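Local coordinates for aldehyde dehydrogenase family protein (Pseudomonas syringae pv. tomato, PDB 6X9L) that acts as an aldehyde dehydrogenase on long-chain aliphatic aldehydes, probably with NAD+ as the electron acceptor, at residues A[344-349]-A[374-379]; A[340-345]-A[394-399]; A[58-63]-A[226-231]; A[242-247]-A[252-257]. The protein carries 1 engineered substitution. All coordinates share one frame; numbering follows the deposited sequence.

From the N terminus, contact 3 comes first. It closes the longest loop, bringing helix 53-71 to the loop that leads into strand 230-234 of the NAD-binding domain. Contact 4 follows in series and closes a short return, from helix 237-247 to strand 253-257. These two contacts meet through the pairing of strands 230-234 and 253-257. Contacts 1 and 2 lie about 28 to 43 Å away between centres, on the sheet of the catalytic domain. Both start from helix 336-351. The loop of contact 1 nests inside that of contact 2, and their strands, 376-379 and 396-402, are parallel neighbours. None of the loops cross.

Contact 1 (A[344-349]-A[374-379]); sequences AMINAG and RPTVFS
Ile346 and Gly349 of helix 336-351 pack on Thr376 and Phe378 of strand 376-379. This is a helix lying on the mixed beta sheet of the catalytic domain of an aldehyde dehydrogenase. The segment axes come within 10.4 Å and run at 27° to each other. The helix therefore follows its strand rather than lying across it.

One apolar side-chain pair spans the contact. The side chains of Ile346 and Phe378 meet at about a right angle, with Ile346 CG2 4.2 Å from Phe378 CZ. Leu356, Val396 and Ile387 also pack against the Phe378 side chain, so neighbouring strands and helix 386-389 share in burying it.

The same ring touches the helix backbone. Its CZ lies 3.6 Å from Ile346 O. One turn further on, Gly349 has no side chain, and Phe378 CE1 reaches its carbonyl carbon C at 4.2 Å.

No hydrogen bond crosses between the segments. Thr376 OG1 donates to Arg374 O from above the carbonyl plane, at 2.9 Å. It is also hydrogen-bonded to Gly360 N, so this buried hydroxyl has two partners. The Thr376 chi1 of -57° sets OG1 beside its own backbone N, where it meets both Arg374 O and the outer end of Ile346, with Ile346 CD1 3.9 Å from Thr376 OG1.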
loop_
_atom_site.group_PDB
_atom_site.type_symbol
_atom_site.label_atom_id
_atom_site.label_comp_id
_atom_site.label_asym_id
_atom_site.label_seq_id
_atom_site.Cartn_x
_atom_site.Cartn_y
_atom_site.Cartn_z
ATOM N N ALA A 344 -10.365 -11.336 -30.863
ATOM C CA ALA A 344 -11.389 -10.298 -30.849
ATOM C C ALA A 344 -10.767 -8.912 -30.942
ATOM O O ALA A 344 -11.317 -8.017 -31.596
ATOM C CB ALA A 344 -12.243 -10.419 -29.588
ATOM N N MET A 345 -9.620 -8.717 -30.289
ATOM C CA MET A 345 -8.946 -7.425 -30.335
ATOM C C MET A 345 -8.441 -7.114 -31.738
ATOM O O MET A 345 -8.494 -5.958 -32.176
ATOM C CB MET A 345 -7.794 -7.395 -29.329
ATOM C CG MET A 345 -8.245 -7.307 -27.870
ATOM S SD MET A 345 -9.649 -6.193 -27.665
ATOM C CE MET A 345 -8.917 -4.566 -27.748
ATOM N N ILE A 346 -7.922 -8.125 -32.445
ATOM C CA ILE A 346 -7.484 -7.919 -33.822
ATOM C C ILE A 346 -8.661 -7.495 -34.687
ATOM O O ILE A 346 -8.593 -6.502 -35.423
ATOM C CB ILE A 346 -6.818 -9.190 -34.374
ATOM C CG1 ILE A 346 -5.594 -9.568 -33.556
ATOM C CG2 ILE A 346 -6.396 -8.982 -35.785
ATOM C CD1 ILE A 346 -5.035 -10.923 -33.966
ATOM N N ASN A 347 -9.764 -8.243 -34.611
ATOM C CA ASN A 347 -10.940 -7.883 -35.388
ATOM C C ASN A 347 -11.463 -6.496 -35.009
ATOM O O ASN A 347 -11.956 -5.762 -35.873
ATOM C CB ASN A 347 -12.014 -8.958 -35.214
ATOM C CG ASN A 347 -11.646 -10.274 -35.899
ATOM O OD1 ASN A 347 -11.248 -10.299 -37.070
ATOM N ND2 ASN A 347 -11.780 -11.370 -35.170
ATOM N N ALA A 348 -11.363 -6.110 -33.737
ATOM C CA ALA A 348 -11.800 -4.775 -33.347
ATOM C C ALA A 348 -10.955 -3.708 -34.028
ATOM O O ALA A 348 -11.484 -2.685 -34.483
ATOM C CB ALA A 348 -11.737 -4.617 -31.825
ATOM N N GLY A 349 -9.643 -3.936 -34.115
ATOM C CA GLY A 349 -8.773 -2.966 -34.760
ATOM C C GLY A 349 -9.068 -2.805 -36.238
ATOM O O GLY A 349 -9.122 -1.685 -36.753
ATOM N N ARG A 374 -1.265 -15.057 -35.360
ATOM C CA ARG A 374 -0.329 -14.390 -36.267
ATOM C C ARG A 374 0.231 -13.126 -35.618
ATOM O O ARG A 374 -0.528 -12.356 -35.032
ATOM C CB ARG A 374 -1.020 -14.038 -37.572
ATOM C CG ARG A 374 -1.691 -15.229 -38.232
ATOM C CD ARG A 374 -2.729 -14.797 -39.264
ATOM N NE ARG A 374 -2.172 -14.019 -40.362
ATOM C CZ ARG A 374 -2.915 -13.292 -41.190
ATOM N NH1 ARG A 374 -4.223 -13.245 -41.003
ATOM N NH2 ARG A 374 -2.363 -12.607 -42.192
ATOM N N PRO A 375 1.543 -12.888 -35.694
ATOM C CA PRO A 375 2.104 -11.611 -35.217
ATOM C C PRO A 375 1.546 -10.448 -36.018
ATOM O O PRO A 375 1.694 -10.394 -37.239
ATOM C CB PRO A 375 3.609 -11.784 -35.449
ATOM C CG PRO A 375 3.821 -13.263 -35.429
ATOM C CD PRO A 375 2.604 -13.830 -36.091
ATOM N N THR A 376 0.908 -9.501 -35.325
ATOM C CA THR A 376 0.100 -8.490 -35.993
ATOM C C THR A 376 0.593 -7.085 -35.673
ATOM O O THR A 376 0.917 -6.770 -34.517
ATOM C CB THR A 376 -1.381 -8.632 -35.616
ATOM O OG1 THR A 376 -1.813 -9.950 -35.948
ATOM C CG2 THR A 376 -2.227 -7.653 -36.415
ATOM N N VAL A 377 0.648 -6.251 -36.721
ATOM C CA VAL A 377 1.066 -4.857 -36.626
ATOM C C VAL A 377 -0.011 -3.974 -37.256
ATOM O O VAL A 377 -0.408 -4.180 -38.412
ATOM C CB VAL A 377 2.434 -4.610 -37.293
ATOM C CG1 VAL A 377 2.780 -3.149 -37.266
ATOM C CG2 VAL A 377 3.508 -5.377 -36.576
ATOM N N PHE A 378 -0.486 -3.001 -36.483
ATOM C CA PHE A 378 -1.366 -1.942 -36.933
ATOM C C PHE A 378 -0.602 -0.626 -37.002
ATOM O O PHE A 378 0.264 -0.347 -36.166
ATOM C CB PHE A 378 -2.565 -1.780 -35.990
ATOM C CG PHE A 378 -3.552 -2.885 -36.081
ATOM C CD1 PHE A 378 -4.322 -3.039 -37.222
ATOM C CD2 PHE A 378 -3.720 -3.777 -35.033
ATOM C CE1 PHE A 378 -5.245 -4.070 -37.314
ATOM C CE2 PHE A 378 -4.647 -4.807 -35.126
ATOM C CZ PHE A 378 -5.403 -4.956 -36.271
ATOM N N SER A 379 -0.951 0.200 -37.982
ATOM C CA SER A 379 -0.351 1.521 -38.101
ATOM C C SER A 379 -1.449 2.550 -38.327
ATOM O O SER A 379 -2.636 2.217 -38.402
ATOM C CB SER A 379 0.681 1.568 -39.234
ATOM O OG SER A 379 1.372 2.794 -39.198
#

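Contact 2 (A[340-345]-A[394-399]); sequences HRVQAM and GPVLCL
In the alpha/beta catalytic domain, Val342 of helix 336-351 packs on Gly394, Pro395 and Val396, where the chain turns into strand 396-402. The turn closely follows Glu391, which binds NAD. Gly394 CA is about 10 Å from the nearest atom of the bound NAD, so the contact is near the site and not part of it.

Pro395 is the centre of an inverse gamma turn. A weak hydrogen bond from Val396 N to Gly394 O, 2.9 Å long, spans it. Val342 faces this turn with both methyls. Its CG1 is anti to the backbone N (chi1 175°), which leaves CG2 beside that N.

Both methyls approach Gly394 CA, CG2 more closely at 3.8 Å and CG1 at 4.2 Å. Gly394 has no side chain, and the valine meets bare main chain there. CG1 also reaches the next two residues. It is 4.5 Å from Pro395 CD, a loose contact.

No hydrogen bond joins the two segments, and all the touching residues are buried. On another side, the Pro395 ring packs on Phe284 and Val287. The Val342 methyls reach the start of the strand through CG1, which lies 4.3 Å from Val396 CG2.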
loop_
_atom_site.group_PDB
_atom_site.type_symbol
_atom_site.label_atom_id
_atom_site.label_comp_id
_atom_site.label_asym_id
_atom_site.label_seq_id
_atom_site.Cartn_x
_atom_site.Cartn_y
_atom_site.Cartn_z
ATOM N N HIS A 340 -8.941 -16.505 -27.980
ATOM C CA HIS A 340 -10.161 -15.887 -28.492
ATOM C C HIS A 340 -10.222 -14.410 -28.146
ATOM O O HIS A 340 -10.807 -13.611 -28.893
ATOM C CB HIS A 340 -11.390 -16.578 -27.925
ATOM C CG HIS A 340 -11.568 -17.977 -28.400
ATOM N ND1 HIS A 340 -11.713 -18.294 -29.732
ATOM C CD2 HIS A 340 -11.648 -19.145 -27.722
ATOM C CE1 HIS A 340 -11.866 -19.599 -29.857
ATOM N NE2 HIS A 340 -11.836 -20.138 -28.651
ATOM N N ARG A 341 -9.671 -14.040 -26.997
ATOM C CA ARG A 341 -9.644 -12.638 -26.617
ATOM C C ARG A 341 -8.790 -11.840 -27.600
ATOM O O ARG A 341 -9.255 -10.853 -28.180
ATOM C CB ARG A 341 -9.147 -12.514 -25.171
ATOM C CG ARG A 341 -10.186 -11.934 -24.219
ATOM C CD ARG A 341 -10.267 -12.656 -22.874
ATOM N NE ARG A 341 -8.966 -12.962 -22.306
ATOM C CZ ARG A 341 -8.783 -13.870 -21.353
ATOM N NH1 ARG A 341 -9.824 -14.529 -20.870
ATOM N NH2 ARG A 341 -7.561 -14.115 -20.879
ATOM N N VAL A 342 -7.552 -12.291 -27.840
ATOM C CA VAL A 342 -6.660 -11.617 -28.787
ATOM C C VAL A 342 -7.316 -11.504 -30.161
ATOM O O VAL A 342 -7.320 -10.435 -30.792
ATOM C CB VAL A 342 -5.319 -12.365 -28.867
ATOM C CG1 VAL A 342 -4.449 -11.753 -29.925
ATOM C CG2 VAL A 342 -4.635 -12.314 -27.523
ATOM N N GLN A 343 -7.875 -12.613 -30.644
ATOM C CA GLN A 343 -8.581 -12.626 -31.921
ATOM C C GLN A 343 -9.661 -11.551 -31.974
ATOM O O GLN A 343 -9.862 -10.906 -33.010
ATOM C CB GLN A 343 -9.177 -14.013 -32.143
ATOM C CG GLN A 343 -8.835 -14.629 -33.480
ATOM C CD GLN A 343 -7.358 -14.771 -33.727
ATOM O OE1 GLN A 343 -6.918 -14.731 -34.868
ATOM N NE2 GLN A 343 -6.583 -14.945 -32.670
ATOM N N ALA A 344 -10.365 -11.336 -30.863
ATOM C CA ALA A 344 -11.389 -10.298 -30.849
ATOM C C ALA A 344 -10.767 -8.912 -30.942
ATOM O O ALA A 344 -11.317 -8.017 -31.596
ATOM C CB ALA A 344 -12.243 -10.419 -29.588
ATOM N N MET A 345 -9.620 -8.717 -30.289
ATOM C CA MET A 345 -8.946 -7.425 -30.335
ATOM C C MET A 345 -8.441 -7.114 -31.738
ATOM O O MET A 345 -8.494 -5.958 -32.176
ATOM C CB MET A 345 -7.794 -7.395 -29.329
ATOM C CG MET A 345 -8.245 -7.307 -27.870
ATOM S SD MET A 345 -9.649 -6.193 -27.665
ATOM C CE MET A 345 -8.917 -4.566 -27.748
ATOM N N GLY A 394 -1.376 -10.328 -26.527
ATOM C CA GLY A 394 -1.033 -11.179 -27.639
ATOM C C GLY A 394 -0.114 -10.384 -28.543
ATOM O O GLY A 394 0.230 -9.236 -28.241
ATOM N N PRO A 395 0.305 -10.961 -29.668
ATOM C CA PRO A 395 1.343 -10.282 -30.490
ATOM C C PRO A 395 0.755 -9.251 -31.457
ATOM O O PRO A 395 0.628 -9.458 -32.678
ATOM C CB PRO A 395 2.001 -11.451 -31.222
ATOM C CG PRO A 395 0.848 -12.432 -31.410
ATOM C CD PRO A 395 -0.018 -12.311 -30.172
ATOM N N VAL A 396 0.394 -8.097 -30.896
ATOM C CA VAL A 396 -0.308 -7.047 -31.612
ATOM C C VAL A 396 0.387 -5.744 -31.268
ATOM O O VAL A 396 0.343 -5.297 -30.115
ATOM C CB VAL A 396 -1.797 -6.984 -31.244
ATOM C CG1 VAL A 396 -2.477 -5.830 -31.973
ATOM C CG2 VAL A 396 -2.481 -8.318 -31.547
ATOM N N LEU A 397 1.027 -5.132 -32.255
ATOM C CA LEU A 397 1.793 -3.917 -32.042
ATOM C C LEU A 397 1.099 -2.767 -32.757
ATOM O O LEU A 397 0.708 -2.907 -33.921
ATOM C CB LEU A 397 3.227 -4.088 -32.548
ATOM C CG LEU A 397 4.095 -2.824 -32.660
ATOM C CD1 LEU A 397 4.259 -2.166 -31.301
ATOM C CD2 LEU A 397 5.444 -3.133 -33.268
ATOM N N CYS A 398 0.936 -1.644 -32.051
ATOM C CA CYS A 398 0.364 -0.426 -32.609
ATOM C C CYS A 398 1.462 0.569 -32.938
ATOM O O CYS A 398 2.391 0.768 -32.151
ATOM C CB CYS A 398 -0.630 0.221 -31.641
ATOM S SG CYS A 398 -2.189 -0.661 -31.504
ATOM N N LEU A 399 1.346 1.186 -34.108
ATOM C CA LEU A 399 2.223 2.261 -34.554
ATOM C C LEU A 399 1.455 3.574 -34.468
ATOM O O LEU A 399 0.364 3.688 -35.034
ATOM C CB LEU A 399 2.680 2.010 -35.989
ATOM C CG LEU A 399 4.001 1.291 -36.255
ATOM C CD1 LEU A 399 4.467 0.478 -35.068
ATOM C CD2 LEU A 399 3.849 0.410 -37.485
#

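Contact 3 (A[58-63]-A[226-231]); sequences RAVAAA and PDIDMI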
loop_
_atom_site.group_PDB
_atom_site.type_symbol
_atom_site.label_atom_id
_atom_site.label_comp_id
_atom_site.label_asym_id
_atom_site.label_seq_id
_atom_site.Cartn_x
_atom_site.Cartn_y
_atom_site.Cartn_z
ATOM N N ARG A 58 -6.843 -24.975 5.774
ATOM C CA ARG A 58 -5.748 -25.831 6.224
ATOM C C ARG A 58 -4.405 -25.198 5.903
ATOM O O ARG A 58 -3.461 -25.263 6.699
ATOM C CB ARG A 58 -5.846 -27.210 5.576
ATOM C CG ARG A 58 -7.157 -27.922 5.818
ATOM C CD ARG A 58 -7.127 -29.331 5.248
ATOM N NE ARG A 58 -6.119 -30.163 5.904
ATOM C CZ ARG A 58 -5.124 -30.778 5.270
ATOM N NH1 ARG A 58 -5.006 -30.668 3.951
ATOM N NH2 ARG A 58 -4.259 -31.518 5.959
ATOM N N ALA A 59 -4.307 -24.563 4.748
ATOM C CA ALA A 59 -3.035 -23.988 4.349
ATOM C C ALA A 59 -2.686 -22.777 5.210
ATOM O O ALA A 59 -1.550 -22.661 5.693
ATOM C CB ALA A 59 -3.061 -23.637 2.864
ATOM N N VAL A 60 -3.652 -21.872 5.437
ATOM C CA VAL A 60 -3.390 -20.718 6.304
ATOM C C VAL A 60 -2.996 -21.185 7.710
ATOM O O VAL A 60 -2.035 -20.671 8.308
ATOM C CB VAL A 60 -4.600 -19.751 6.330
ATOM C CG1 VAL A 60 -4.342 -18.574 7.263
ATOM C CG2 VAL A 60 -4.916 -19.214 4.929
ATOM N N ALA A 61 -3.703 -22.187 8.246
ATOM C CA ALA A 61 -3.331 -22.729 9.551
ATOM C C ALA A 61 -1.884 -23.218 9.567
ATOM O O ALA A 61 -1.149 -22.970 10.532
ATOM C CB ALA A 61 -4.284 -23.858 9.955
ATOM N N ALA A 62 -1.454 -23.929 8.519
ATOM C CA ALA A 62 -0.063 -24.377 8.490
ATOM C C ALA A 62 0.882 -23.188 8.467
ATOM O O ALA A 62 1.870 -23.152 9.216
ATOM C CB ALA A 62 0.198 -25.285 7.290
ATOM N N ALA A 63 0.576 -22.191 7.627
ATOM C CA ALA A 63 1.420 -21.000 7.554
ATOM C C ALA A 63 1.481 -20.297 8.906
ATOM O O ALA A 63 2.560 -19.959 9.402
ATOM C CB ALA A 63 0.903 -20.058 6.453
ATOM N N PRO A 226 -9.469 -14.118 7.598
ATOM C CA PRO A 226 -9.151 -13.286 8.770
ATOM C C PRO A 226 -7.747 -13.486 9.322
ATOM O O PRO A 226 -7.324 -12.714 10.195
ATOM C CB PRO A 226 -10.199 -13.721 9.806
ATOM C CG PRO A 226 -10.977 -14.850 9.181
ATOM C CD PRO A 226 -10.321 -15.268 7.931
ATOM N N ASP A 227 -7.021 -14.500 8.872
ATOM C CA ASP A 227 -5.724 -14.800 9.452
ATOM C C ASP A 227 -4.589 -14.542 8.480
ATOM O O ASP A 227 -3.446 -14.914 8.763
ATOM C CB ASP A 227 -5.683 -16.245 9.946
ATOM C CG ASP A 227 -4.694 -16.440 11.076
ATOM O OD1 ASP A 227 -4.256 -15.430 11.655
ATOM O OD2 ASP A 227 -4.345 -17.600 11.389
ATOM N N ILE A 228 -4.874 -13.911 7.347
ATOM C CA ILE A 228 -3.858 -13.565 6.361
ATOM C C ILE A 228 -3.540 -12.084 6.502
ATOM O O ILE A 228 -4.436 -11.236 6.475
ATOM C CB ILE A 228 -4.328 -13.924 4.942
ATOM C CG1 ILE A 228 -4.353 -15.449 4.837
ATOM C CG2 ILE A 228 -3.446 -13.254 3.881
ATOM C CD1 ILE A 228 -4.675 -16.001 3.479
ATOM N N ASP A 229 -2.270 -11.774 6.691
ATOM C CA ASP A 229 -1.870 -10.412 6.997
ATOM C C ASP A 229 -1.619 -9.589 5.757
ATOM O O ASP A 229 -1.629 -8.359 5.835
ATOM C CB ASP A 229 -0.606 -10.435 7.852
ATOM C CG ASP A 229 -0.766 -11.308 9.065
ATOM O OD1 ASP A 229 -1.685 -11.009 9.855
ATOM O OD2 ASP A 229 -0.008 -12.302 9.208
ATOM N N MET A 230 -1.390 -10.245 4.627
ATOM C CA MET A 230 -1.049 -9.561 3.400
ATOM C C MET A 230 -1.404 -10.470 2.240
ATOM O O MET A 230 -1.362 -11.694 2.372
ATOM C CB MET A 230 0.432 -9.197 3.339
ATOM C CG MET A 230 0.921 -9.031 1.919
ATOM S SD MET A 230 2.640 -8.583 1.819
ATOM C CE MET A 230 2.846 -8.723 0.048
ATOM N N ILE A 231 -1.768 -9.857 1.112
ATOM C CA ILE A 231 -2.035 -10.566 -0.132
ATOM C C ILE A 231 -1.350 -9.813 -1.275
ATOM O O ILE A 231 -1.389 -8.577 -1.342
ATOM C CB ILE A 231 -3.553 -10.744 -0.414
ATOM C CG1 ILE A 231 -3.757 -11.617 -1.658
ATOM C CG2 ILE A 231 -4.252 -9.400 -0.630
ATOM C CD1 ILE A 231 -5.100 -12.327 -1.709
#
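Val60, on helix 53-71, points toward the loop before strand 230-234 and touches Asp227 and Ile228. Its CG2 methyl meets the end of Ile228, 3.5 Å from CD1. The CG1 methyl lies 3.8 Å from Asp227 CB and also touches Ile228 CG1. CG1 is anti to the backbone N (chi1 178°), and the valine fork straddles the two loop residues.

Ile228 crosses Val60 at about a right angle. Its chain is extended past CG1 (chi2 -175°), which carries CD1 out to the helix. Along the way its CG1 lies 3.8 Å from Val60 CG2.

The loop joins helix 215-224 to strand 230-234 in the Rossmann-like NAD-binding domain. Helix 53-71 packs at this end of the sheet, where Ala63 also touches Asn209 and Val151. The Ile228 side chain is about 11 Å from the bound NAD between nearest atoms, so the contact stands back from the cofactor.

Asp227 meets Val60 through its methylene group, not through its carboxylate. Arg64, which follows Ala63 on the helix, is hydrogen-bonded through NH2 to Asp227 O and forms a salt bridge with Asp229 OD2.

Contact 4 (A[242-247]-A[252-257]); sequences LVAQAA and KRVTQE. With NAD (nicotinamide-adenine-dinucleotide), chain D.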
loop_
_atom_site.group_PDB
_atom_site.type_symbol
_atom_site.label_atom_id
_atom_site.label_comp_id
_atom_site.label_asym_id
_atom_site.label_seq_id
_atom_site.Cartn_x
_atom_site.Cartn_y
_atom_site.Cartn_z
ATOM N N LEU A 242 -11.059 -6.896 -7.453
ATOM C CA LEU A 242 -11.873 -7.796 -6.634
ATOM C C LEU A 242 -11.122 -8.271 -5.400
ATOM O O LEU A 242 -11.706 -8.363 -4.311
ATOM C CB LEU A 242 -12.335 -8.999 -7.436
ATOM C CG LEU A 242 -13.298 -8.701 -8.567
ATOM C CD1 LEU A 242 -13.518 -10.005 -9.307
ATOM C CD2 LEU A 242 -14.611 -8.104 -8.033
ATOM N N VAL A 243 -9.828 -8.573 -5.532
ATOM C CA VAL A 243 -9.102 -8.953 -4.325
ATOM C C VAL A 243 -8.972 -7.746 -3.389
ATOM O O VAL A 243 -9.185 -7.868 -2.176
ATOM C CB VAL A 243 -7.732 -9.607 -4.633
ATOM C CG1 VAL A 243 -7.571 -9.939 -6.082
ATOM C CG2 VAL A 243 -6.586 -8.754 -4.154
ATOM N N ALA A 244 -8.668 -6.557 -3.927
ATOM C CA ALA A 244 -8.607 -5.374 -3.069
ATOM C C ALA A 244 -9.902 -5.202 -2.284
ATOM O O ALA A 244 -9.885 -4.997 -1.062
ATOM C CB ALA A 244 -8.325 -4.126 -3.897
ATOM N N GLN A 245 -11.041 -5.287 -2.979
ATOM C CA GLN A 245 -12.338 -5.151 -2.325
ATOM C C GLN A 245 -12.573 -6.256 -1.308
ATOM O O GLN A 245 -13.097 -5.995 -0.221
ATOM C CB GLN A 245 -13.457 -5.158 -3.366
ATOM C CG GLN A 245 -13.718 -3.805 -3.975
ATOM C CD GLN A 245 -14.326 -3.898 -5.358
ATOM O OE1 GLN A 245 -14.618 -4.995 -5.844
ATOM N NE2 GLN A 245 -14.514 -2.746 -6.003
ATOM N N ALA A 246 -12.202 -7.495 -1.645
ATOM C CA ALA A 246 -12.409 -8.595 -0.708
ATOM C C ALA A 246 -11.549 -8.436 0.533
ATOM O O ALA A 246 -11.966 -8.844 1.626
ATOM C CB ALA A 246 -12.123 -9.945 -1.380
ATOM N N ALA A 247 -10.365 -7.819 0.388
ATOM C CA ALA A 247 -9.392 -7.658 1.466
ATOM C C ALA A 247 -9.642 -6.452 2.363
ATOM O O ALA A 247 -9.104 -6.402 3.468
ATOM C CB ALA A 247 -7.988 -7.536 0.878
ATOM N N LYS A 252 -5.839 -5.880 5.165
ATOM C CA LYS A 252 -4.573 -6.471 4.755
ATOM C C LYS A 252 -3.737 -5.470 3.973
ATOM O O LYS A 252 -4.249 -4.486 3.430
ATOM C CB LYS A 252 -4.795 -7.702 3.885
ATOM C CG LYS A 252 -6.071 -8.405 4.150
ATOM C CD LYS A 252 -5.983 -9.847 3.707
ATOM C CE LYS A 252 -7.173 -10.607 4.215
ATOM N NZ LYS A 252 -6.811 -12.001 4.241
ATOM N N ARG A 253 -2.427 -5.723 3.953
ATOM C CA ARG A 253 -1.549 -5.129 2.956
ATOM C C ARG A 253 -1.822 -5.774 1.603
ATOM O O ARG A 253 -1.824 -7.004 1.481
ATOM C CB ARG A 253 -0.073 -5.313 3.309
ATOM C CG ARG A 253 0.828 -4.822 2.166
ATOM C CD ARG A 253 2.282 -4.697 2.584
ATOM N NE ARG A 253 2.441 -3.832 3.750
ATOM C CZ ARG A 253 3.572 -3.722 4.433
ATOM N NH1 ARG A 253 4.632 -4.427 4.071
ATOM N NH2 ARG A 253 3.633 -2.923 5.481
ATOM N N VAL A 254 -2.070 -4.937 0.601
ATOM C CA VAL A 254 -2.483 -5.372 -0.724
ATOM C C VAL A 254 -1.390 -4.963 -1.703
ATOM O O VAL A 254 -1.074 -3.771 -1.833
ATOM C CB VAL A 254 -3.843 -4.762 -1.120
ATOM C CG1 VAL A 254 -4.155 -5.022 -2.608
ATOM C CG2 VAL A 254 -4.966 -5.287 -0.197
ATOM N N THR A 255 -0.810 -5.944 -2.380
ATOM C CA THR A 255 0.186 -5.702 -3.408
ATOM C C THR A 255 -0.356 -6.193 -4.745
ATOM O O THR A 255 -0.836 -7.326 -4.841
ATOM C CB THR A 255 1.499 -6.401 -3.054
ATOM O OG1 THR A 255 2.181 -5.610 -2.074
ATOM C CG2 THR A 255 2.377 -6.540 -4.270
ATOM N N GLN A 256 -0.288 -5.339 -5.771
ATOM C CA GLN A 256 -0.915 -5.618 -7.065
ATOM C C GLN A 256 0.006 -5.248 -8.219
ATOM O O GLN A 256 0.545 -4.141 -8.268
ATOM C CB GLN A 256 -2.241 -4.865 -7.225
ATOM C CG GLN A 256 -3.231 -5.104 -6.102
ATOM C CD GLN A 256 -4.251 -3.998 -6.018
ATOM O OE1 GLN A 256 -3.931 -2.878 -5.599
ATOM N NE2 GLN A 256 -5.487 -4.296 -6.424
ATOM N N GLU A 257 0.169 -6.184 -9.139
ATOM C CA GLU A 257 0.890 -6.010 -10.388
ATOM C C GLU A 257 -0.120 -6.341 -11.476
ATOM O O GLU A 257 -0.472 -7.516 -11.656
ATOM C CB GLU A 257 2.098 -6.932 -10.463
ATOM C CG GLU A 257 3.105 -6.772 -9.350
ATOM C CD GLU A 257 4.211 -5.808 -9.730
ATOM O OE1 GLU A 257 4.183 -5.344 -10.891
ATOM O OE2 GLU A 257 5.089 -5.513 -8.880
HETATM P PA NAD D . -6.131 -12.974 -14.188
HETATM O O1A NAD D . -6.309 -11.615 -13.611
HETATM O O2A NAD D . -7.307 -13.453 -14.947
HETATM O O5B NAD D . -5.725 -14.046 -13.045
HETATM C C5B NAD D . -4.582 -13.854 -12.231
HETATM C C4B NAD D . -4.668 -14.742 -10.982
HETATM O O4B NAD D . -5.799 -14.360 -10.226
HETATM C C3B NAD D . -4.877 -16.216 -11.300
HETATM O O3B NAD D . -4.167 -16.979 -10.333
HETATM C C2B NAD D . -6.371 -16.427 -11.123
HETATM O O2B NAD D . -6.705 -17.741 -10.731
HETATM C C1B NAD D . -6.637 -15.484 -9.984
HETATM N N9A NAD D . -7.994 -14.953 -9.951
HETATM C C8A NAD D . -8.873 -14.751 -10.994
HETATM N N7A NAD D . -9.983 -14.174 -10.473
HETATM C C5A NAD D . -9.815 -14.014 -9.139
HETATM C C6A NAD D . -10.618 -13.485 -8.142
HETATM N N6A NAD D . -11.753 -12.864 -8.460
HETATM N N1A NAD D . -10.139 -13.446 -6.849
HETATM C C2A NAD D . -8.887 -13.927 -6.544
HETATM N N3A NAD D . -8.087 -14.453 -7.538
HETATM C C4A NAD D . -8.560 -14.493 -8.805
HETATM O O3 NAD D . -4.751 -12.972 -15.019
HETATM P PN NAD D . -4.524 -13.156 -16.601
HETATM O O1N NAD D . -5.183 -12.045 -17.327
HETATM O O2N NAD D . -4.816 -14.549 -16.983
HETATM O O5D NAD D . -2.915 -12.895 -16.493
HETATM C C5D NAD D . -2.304 -11.983 -17.373
HETATM C C4D NAD D . -2.393 -10.581 -16.767
HETATM O O4D NAD D . -1.443 -10.448 -15.724
HETATM C C3D NAD D . -2.054 -9.526 -17.802
HETATM O O3D NAD D . -2.832 -8.381 -17.556
HETATM C C2D NAD D . -0.625 -9.192 -17.460
HETATM O O2D NAD D . -0.251 -7.902 -17.896
HETATM C C1D NAD D . -0.648 -9.301 -15.938
HETATM N N1N NAD D . 0.740 -9.409 -15.474
HETATM C C2N NAD D . 1.286 -8.387 -14.746
HETATM C C3N NAD D . 2.614 -8.451 -14.344
HETATM C C7N NAD D . 3.262 -7.350 -13.563
HETATM O O7N NAD D . 4.490 -7.652 -12.949
HETATM N N7N NAD D . 2.713 -6.136 -13.467
HETATM C C4N NAD D . 3.388 -9.552 -14.688
HETATM C C5N NAD D . 2.825 -10.577 -15.435
HETATM C C6N NAD D . 1.497 -10.491 -15.835
#
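Helix 242-247 runs antiparallel to strand 253-257, at 179° with axes 9.3 Å apart, and brings Ala247 beside Lys252 and Ala244 beside Val254. Ala247 CB lies 3.9 Å from Val254 CG2 and equally near Lys252 CG. Beyond CG the lysine is extended, and its NZ is hydrogen-bonded to the carbonyl oxygens of His225 and Met222. Asn464 of the second subunit is hydrogen-bonded to Lys252 O.

Further along, Ala244 CB packs 3.8 Å from Gln256 NE2. The amide has a partner at each end: OE1 is bonded to Asn464 ND2 of the same chain, and NE2 makes a weak bond to Gly240 O.

Each segment also reaches the cofactor. On the helix, Leu242 CD1 lies 3.5 Å from N6A of the NAD adenine. On the strand, Glu257 bends at chi2 (-93°) toward the nicotinamide. Its OE1 accepts a weak hydrogen bond of 3.1 Å from NAD N7N. O7N of the same amide is equally close to OE1, which leaves the bond doubtful in detail.

The pair is the second half of a beta-alpha-beta unit, strand 230-234, helix 237-247 and strand 253-257. Strand 253-257 lies between strand 230-234, parallel to it, and strand 463-464, antiparallel.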